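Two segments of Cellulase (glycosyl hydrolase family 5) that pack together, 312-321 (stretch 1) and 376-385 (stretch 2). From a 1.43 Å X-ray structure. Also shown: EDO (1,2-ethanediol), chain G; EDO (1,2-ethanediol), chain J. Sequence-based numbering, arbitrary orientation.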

ATOM      1  N   ASP A 312       2.057  -7.207  -4.512  1.00  8.43           N
ATOM      2  CA  ASP A 312       2.899  -7.868  -5.523  1.00  8.84           C
ATOM      3  C   ASP A 312       3.469  -6.853  -6.503  1.00  8.51           C
ATOM      4  O   ASP A 312       2.732  -6.032  -7.061  1.00  9.67           O
ATOM      5  CB  ASP A 312       2.079  -8.907  -6.291  1.00  9.20           C
ATOM      6  CG  ASP A 312       2.875  -9.608  -7.346  1.00 11.37           C
ATOM      7  OD1 ASP A 312       3.706 -10.459  -6.972  1.00 16.55           O
ATOM      8  OD2 ASP A 312       2.734  -9.292  -8.536  1.00 12.82           O
ATOM      9  N   VAL A 313       4.779  -6.935  -6.748  1.00  8.78           N
ATOM     10  CA  VAL A 313       5.453  -6.004  -7.639  1.00  8.46           C
ATOM     11  C   VAL A 313       4.867  -6.011  -9.047  1.00  9.91           C
ATOM     12  O   VAL A 313       4.537  -4.945  -9.589  1.00  9.28           O
ATOM     13  CB  VAL A 313       6.974  -6.227  -7.665  1.00  9.40           C
ATOM     14  CG1 VAL A 313       7.625  -5.342  -8.745  1.00 10.78           C
ATOM     15  CG2 VAL A 313       7.581  -5.929  -6.294  1.00 11.96           C
ATOM     16  N   ALA A 314       4.743  -7.176  -9.679  1.00 11.40           N
ATOM     17  CA  ALA A 314       4.264  -7.196 -11.063  1.00  8.55           C
ATOM     18  C   ALA A 314       2.826  -6.667 -11.144  1.00  9.13           C
ATOM     19  O   ALA A 314       2.468  -5.975 -12.094  1.00  9.61           O
ATOM     20  CB  ALA A 314       4.394  -8.589 -11.680  1.00 10.82           C
ATOM     21  N   LYS A 315       1.996  -7.003 -10.165  1.00  9.41           N
ATOM     22  CA  LYS A 315       0.625  -6.485 -10.127  1.00  9.15           C
ATOM     23  C   LYS A 315       0.565  -4.970  -9.885  1.00  8.28           C
ATOM     24  O   LYS A 315      -0.388  -4.295 -10.312  1.00 11.21           O
ATOM     25  CB  LYS A 315      -0.259  -7.258  -9.148  1.00 10.79           C
ATOM     26  CG  LYS A 315      -0.548  -8.697  -9.584  1.00 12.44           C
ATOM     27  CD  LYS A 315      -1.311  -9.475  -8.532  1.00 13.17           C
ATOM     28  CE  LYS A 315      -1.634 -10.882  -8.991  1.00 17.21           C
ATOM     29  NZ  LYS A 315      -0.426 -11.714  -9.160  1.00 15.13           N
ATOM     30  N   ALA A 316       1.549  -4.441  -9.158  1.00 10.06           N
ATOM     31  CA  ALA A 316       1.640  -2.976  -8.996  1.00  8.95           C
ATOM     32  C   ALA A 316       1.837  -2.320 -10.359  1.00  9.80           C
ATOM     33  O   ALA A 316       1.106  -1.407 -10.762  1.00 10.11           O
ATOM     34  CB  ALA A 316       2.786  -2.597  -8.058  1.00 15.49           C
ATOM     35  N   VAL A 317       2.847  -2.790 -11.073  1.00 10.17           N
ATOM     36  CA  VAL A 317       3.201  -2.237 -12.364  1.00 10.46           C
ATOM     37  C   VAL A 317       2.017  -2.326 -13.324  1.00  9.71           C
ATOM     38  O   VAL A 317       1.730  -1.383 -14.066  1.00 12.63           O
ATOM     39  CB  VAL A 317       4.435  -2.959 -12.941  1.00 11.45           C
ATOM     40  CG1 VAL A 317       4.711  -2.544 -14.381  1.00 11.63           C
ATOM     41  CG2 VAL A 317       5.672  -2.680 -12.082  1.00 11.97           C
ATOM     42  N   ALA A 318       1.312  -3.459 -13.312  1.00  9.41           N
ATOM     43  CA  ALA A 318       0.219  -3.694 -14.278  1.00 10.14           C
ATOM     44  C   ALA A 318      -1.124  -3.066 -13.881  1.00 10.87           C
ATOM     45  O   ALA A 318      -1.948  -2.740 -14.749  1.00 13.10           O
ATOM     46  CB  ALA A 318       0.048  -5.201 -14.512  1.00 22.11           C
ATOM     47  N   HIS A 319      -1.388  -2.931 -12.583  1.00  9.11           N
ATOM     48  CA  HIS A 319      -2.753  -2.626 -12.133  1.00  9.48           C
ATOM     49  C   HIS A 319      -2.938  -1.566 -11.055  1.00  8.78           C
ATOM     50  O   HIS A 319      -4.075  -1.174 -10.778  1.00 11.83           O
ATOM     51  CB  HIS A 319      -3.437  -3.911 -11.634  1.00 11.86           C
ATOM     52  CG  HIS A 319      -3.398  -5.036 -12.617  1.00 12.61           C
ATOM     53  ND1 HIS A 319      -4.183  -5.053 -13.743  1.00 15.01           N
ATOM     54  CD2 HIS A 319      -2.681  -6.186 -12.631  1.00 13.16           C
ATOM     55  CE1 HIS A 319      -3.943  -6.162 -14.419  1.00 18.01           C
ATOM     56  NE2 HIS A 319      -3.045  -6.872 -13.756  1.00 15.58           N
ATOM     57  N   PHE A 320      -1.880  -1.141 -10.378  1.00  9.06           N
ATOM     58  CA  PHE A 320      -2.041  -0.163  -9.300  1.00  9.90           C
ATOM     59  C   PHE A 320      -2.391   1.185  -9.910  1.00 11.01           C
ATOM     60  O   PHE A 320      -1.747   1.612 -10.886  1.00 13.05           O
ATOM     61  CB  PHE A 320      -0.754  -0.056  -8.446  1.00 15.86           C
ATOM     62  CG  PHE A 320      -0.764   1.123  -7.505  1.00  9.52           C
ATOM     63  CD1 PHE A 320      -1.388   1.032  -6.269  1.00  9.11           C
ATOM     64  CD2 PHE A 320      -0.153   2.322  -7.850  1.00 11.16           C
ATOM     65  CE1 PHE A 320      -1.380   2.107  -5.399  1.00  9.20           C
ATOM     66  CE2 PHE A 320      -0.128   3.385  -6.981  1.00 12.75           C
ATOM     67  CZ  PHE A 320      -0.784   3.286  -5.788  1.00  9.35           C
ATOM     68  N   THR A 321      -3.393   1.835  -9.329  1.00 12.47           N
ATOM     69  CA  THR A 321      -3.736   3.219  -9.675  1.00 11.22           C
ATOM     70  C   THR A 321      -3.547   4.141  -8.459  1.00 11.42           C
ATOM     71  O   THR A 321      -3.877   3.789  -7.345  1.00 12.98           O
ATOM     72  CB  THR A 321      -5.171   3.314 -10.229  1.00 12.58           C
ATOM     73  OG1 THR A 321      -6.112   2.906  -9.223  1.00 13.75           O
ATOM     74  CG2 THR A 321      -5.310   2.461 -11.494  1.00 18.16           C
ATOM     75  N   ALA A 376      15.610  -7.587 -12.210  1.00 11.73           N
ATOM     76  CA  ALA A 376      14.527  -7.305 -13.164  1.00 12.15           C
ATOM     77  C   ALA A 376      13.253  -6.899 -12.440  1.00 11.48           C
ATOM     78  O   ALA A 376      12.567  -5.939 -12.814  1.00 13.61           O
ATOM     79  CB  ALA A 376      14.261  -8.507 -14.051  1.00 14.25           C
ATOM     80  N   THR A 377      12.887  -7.650 -11.412  1.00 11.12           N
ATOM     81  CA  THR A 377      11.625  -7.346 -10.733  1.00  9.69           C
ATOM     82  C   THR A 377      11.681  -6.016  -9.964  1.00 10.75           C
ATOM     83  O   THR A 377      10.799  -5.143 -10.104  1.00 10.90           O
ATOM     84  CB  THR A 377      11.245  -8.474  -9.772  1.00 10.11           C
ATOM     85  OG1 THR A 377      11.040  -9.668 -10.546  1.00 12.68           O
ATOM     86  CG2 THR A 377       9.986  -8.093  -8.945  1.00 14.00           C
ATOM     87  N   LEU A 378      12.732  -5.806  -9.193  1.00 10.74           N
ATOM     88  CA  LEU A 378      12.802  -4.585  -8.390  1.00 14.35           C
ATOM     89  C   LEU A 378      13.005  -3.339  -9.276  1.00 10.39           C
ATOM     90  O   LEU A 378      12.415  -2.279  -9.016  1.00 11.08           O
ATOM     91  CB  LEU A 378      13.852  -4.690  -7.294  1.00 11.92           C
ATOM     92  CG  LEU A 378      13.525  -5.703  -6.178  1.00 11.92           C
ATOM     93  CD1 LEU A 378      14.681  -5.771  -5.178  1.00 12.07           C
ATOM     94  CD2 LEU A 378      12.184  -5.357  -5.501  1.00 11.96           C
ATOM     95  N   SER A 379      13.755  -3.465 -10.375  1.00  9.78           N
ATOM     96  CA  SER A 379      13.942  -2.343 -11.310  1.00 10.33           C
ATOM     97  C   SER A 379      12.663  -1.977 -12.067  1.00  8.94           C
ATOM     98  O   SER A 379      12.523  -0.839 -12.527  1.00 12.08           O
ATOM     99  CB  SER A 379      15.093  -2.599 -12.270  1.00 12.94           C
ATOM    100  OG  SER A 379      14.777  -3.519 -13.259  1.00 17.99           O
ATOM    101  N   SER A 380      11.720  -2.914 -12.199  1.00  9.17           N
ATOM    102  CA  SER A 380      10.439  -2.642 -12.868  1.00 10.48           C
ATOM    103  C   SER A 380       9.615  -1.558 -12.129  1.00 11.30           C
ATOM    104  O   SER A 380       8.749  -0.919 -12.697  1.00 11.35           O
ATOM    105  CB  SER A 380       9.616  -3.938 -13.087  1.00 11.68           C
ATOM    106  OG  SER A 380       9.005  -4.391 -11.884  1.00 10.59           O
ATOM    107  N   LEU A 381       9.936  -1.345 -10.866  1.00  9.45           N
ATOM    108  CA  LEU A 381       9.326  -0.281 -10.046  1.00  9.92           C
ATOM    109  C   LEU A 381       9.798   1.129 -10.386  1.00  9.92           C
ATOM    110  O   LEU A 381       9.256   2.112  -9.873  1.00 10.29           O
ATOM    111  CB  LEU A 381       9.539  -0.568  -8.558  1.00  8.80           C
ATOM    112  CG  LEU A 381       8.786  -1.822  -8.057  1.00 13.58           C
ATOM    113  CD1 LEU A 381       9.384  -2.238  -6.715  1.00 15.08           C
ATOM    114  CD2 LEU A 381       7.305  -1.499  -7.946  1.00 16.45           C
ATOM    115  N   ASN A 382      10.770   1.219 -11.302  1.00 10.64           N
ATOM    116  CA  ASN A 382      11.231   2.522 -11.819  1.00 10.71           C
ATOM    117  C   ASN A 382      10.114   3.359 -12.415  1.00 11.25           C
ATOM    118  O   ASN A 382      10.185   4.575 -12.404  1.00 10.63           O
ATOM    119  CB  ASN A 382      12.463   2.389 -12.760  1.00 12.33           C
ATOM    120  CG  ASN A 382      12.205   1.747 -14.126  1.00 18.20           C
ATOM    121  OD1 ASN A 382      11.142   1.286 -14.472  1.00 21.28           O
ATOM    122  ND2 ASN A 382      13.277   1.727 -14.937  1.00 37.11           N
ATOM    123  N   VAL A 383       9.064   2.709 -12.915  1.00 10.34           N
ATOM    124  CA  VAL A 383       7.910   3.441 -13.463  1.00 13.32           C
ATOM    125  C   VAL A 383       7.276   4.349 -12.390  1.00 11.84           C
ATOM    126  O   VAL A 383       6.851   5.466 -12.679  1.00 14.84           O
ATOM    127  CB  VAL A 383       6.880   2.498 -14.115  1.00 13.93           C
ATOM    128  CG1 VAL A 383       6.217   1.578 -13.110  1.00 13.09           C
ATOM    129  CG2 VAL A 383       5.830   3.299 -14.862  1.00 22.40           C
ATOM    130  N   PHE A 384       7.240   3.874 -11.147  1.00  9.58           N
ATOM    131  CA  PHE A 384       6.764   4.691 -10.037  1.00  8.94           C
ATOM    132  C   PHE A 384       7.752   5.774  -9.644  1.00  9.04           C
ATOM    133  O   PHE A 384       7.380   6.951  -9.538  1.00  8.88           O
ATOM    134  CB  PHE A 384       6.378   3.791  -8.830  1.00  8.37           C
ATOM    135  CG  PHE A 384       5.274   2.849  -9.180  1.00  9.16           C
ATOM    136  CD1 PHE A 384       4.001   3.320  -9.375  1.00 11.61           C
ATOM    137  CD2 PHE A 384       5.511   1.503  -9.379  1.00 11.13           C
ATOM    138  CE1 PHE A 384       2.979   2.488  -9.794  1.00 14.46           C
ATOM    139  CE2 PHE A 384       4.482   0.662  -9.789  1.00 11.98           C
ATOM    140  CZ  PHE A 384       3.220   1.142  -9.963  1.00 15.97           C
ATOM    141  N   ILE A 385       9.019   5.391  -9.496  1.00  8.89           N
ATOM    142  CA  ILE A 385      10.045   6.327  -9.049  1.00  9.18           C
ATOM    143  C   ILE A 385      10.116   7.515 -10.027  1.00  9.56           C
ATOM    144  O   ILE A 385      10.172   8.672  -9.622  1.00 10.46           O
ATOM    145  CB  ILE A 385      11.421   5.636  -8.891  1.00  9.84           C
ATOM    146  CG1 ILE A 385      11.337   4.492  -7.856  1.00 13.44           C
ATOM    147  CG2 ILE A 385      12.525   6.639  -8.549  1.00 13.83           C
ATOM    148  CD1 ILE A 385      10.908   4.948  -6.469  1.00 10.56           C
TER
HETATM  149  C1  EDO G1513      -0.162  -8.546 -13.208  1.00 30.46           C
HETATM  150  O1  EDO G1513       1.006  -9.286 -12.879  1.00 35.98           O
HETATM  151  C2  EDO G1513      -1.326  -9.402 -13.718  1.00 24.63           C
HETATM  152  O2  EDO G1513      -1.747  -8.988 -15.018  1.00 64.70           O
HETATM  153  C1  EDO J1516       3.520 -10.871  -3.400  1.00 28.79           C
HETATM  154  O1  EDO J1516       4.548 -11.065  -4.398  1.00 21.31           O
HETATM  155  C2  EDO J1516       4.094 -10.281  -2.108  1.00 30.99           C
HETATM  156  O2  EDO J1516       4.938 -11.249  -1.466  1.00 53.53           O

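The two stretches meet through side-chain packing, with no hydrogen bond between them. Together they bury 378 Å² of surface. Most of the contact is apolar, with Thr-377 and Ser-380 also taking part.

Asp-312 does not touch stretch 2. It caps the helix that follows: Lys-315 N donates to Asp-312 OD2 at 2.9 Å. The other carboxylate oxygen, Asp-312 OD1, accepts from O1 of the chain J ethanediol at 2.8 Å.

Val-313 is buried and points toward stretch 2. It loses more area to the contact than any other residue, 82 Å². With chi1 in t, its CG1 reaches three residues. Val-313 CG1 lies 3.5 Å from Thr-377 O and 3.6 Å from Thr-377 CG2. Val-313 CG1 is also 3.6 Å from Ser-380 OG and 3.8 Å from Leu-381 CG. The polar atoms here are paired with each other, since Ser-380 OG donates to Thr-377 O at 2.6 Å. The methyl group of Val-313 packs against this hydrogen-bonded pair. Leu-381 starts sideways from its CA, but its end comes nearer and adds apolar surface.

Ala-314 and Lys-315 lie off the contact. Lys-315 CG is 3.6 Å from C1 of the chain G ethanediol.

Ala-316 is buried and points toward stretch 2. Its small side chain accommodates the ring of Phe-384, with Ala-316 CB 4.1 Å from Phe-384 CE2. The ring also comes close to the backbone: Phe-384 CZ is 3.4 Å from Ala-316 O, which lies at the ring edge.

The CA-to-CB bond of Val-317 points sideways to stretch 2, and the residue remains exposed overall, yet 60 Å² of it is covered. Val-317 CG2 is 3.6 Å from Ser-380 O and 4.2 Å from Phe-384 CE2. A looser contact joins Val-317 CG2 to Val-383 CG1 at 4.4 Å. Val-317 CG2 thus touches Ser-380, Val-383 and Phe-384.

Ala-318 and His-319 point away. Ala-318 CB is 3.6 Å from C1 of the chain G ethanediol. His-319 NE2 and O2 of the same ethanediol share a hydrogen bond of 2.8 Å.

Phe-320 points toward stretch 2. Phe-320 CD2 lies 3.7 Å from Phe-384 CE1. The two rings meet obliquely, with centroids 5.8 Å apart and planes at 75°. Phe-384, buried and with chi1 in m, is long enough to reach Ala-316, Val-317 and Phe-320 together. Thr-321 turns away and takes no part.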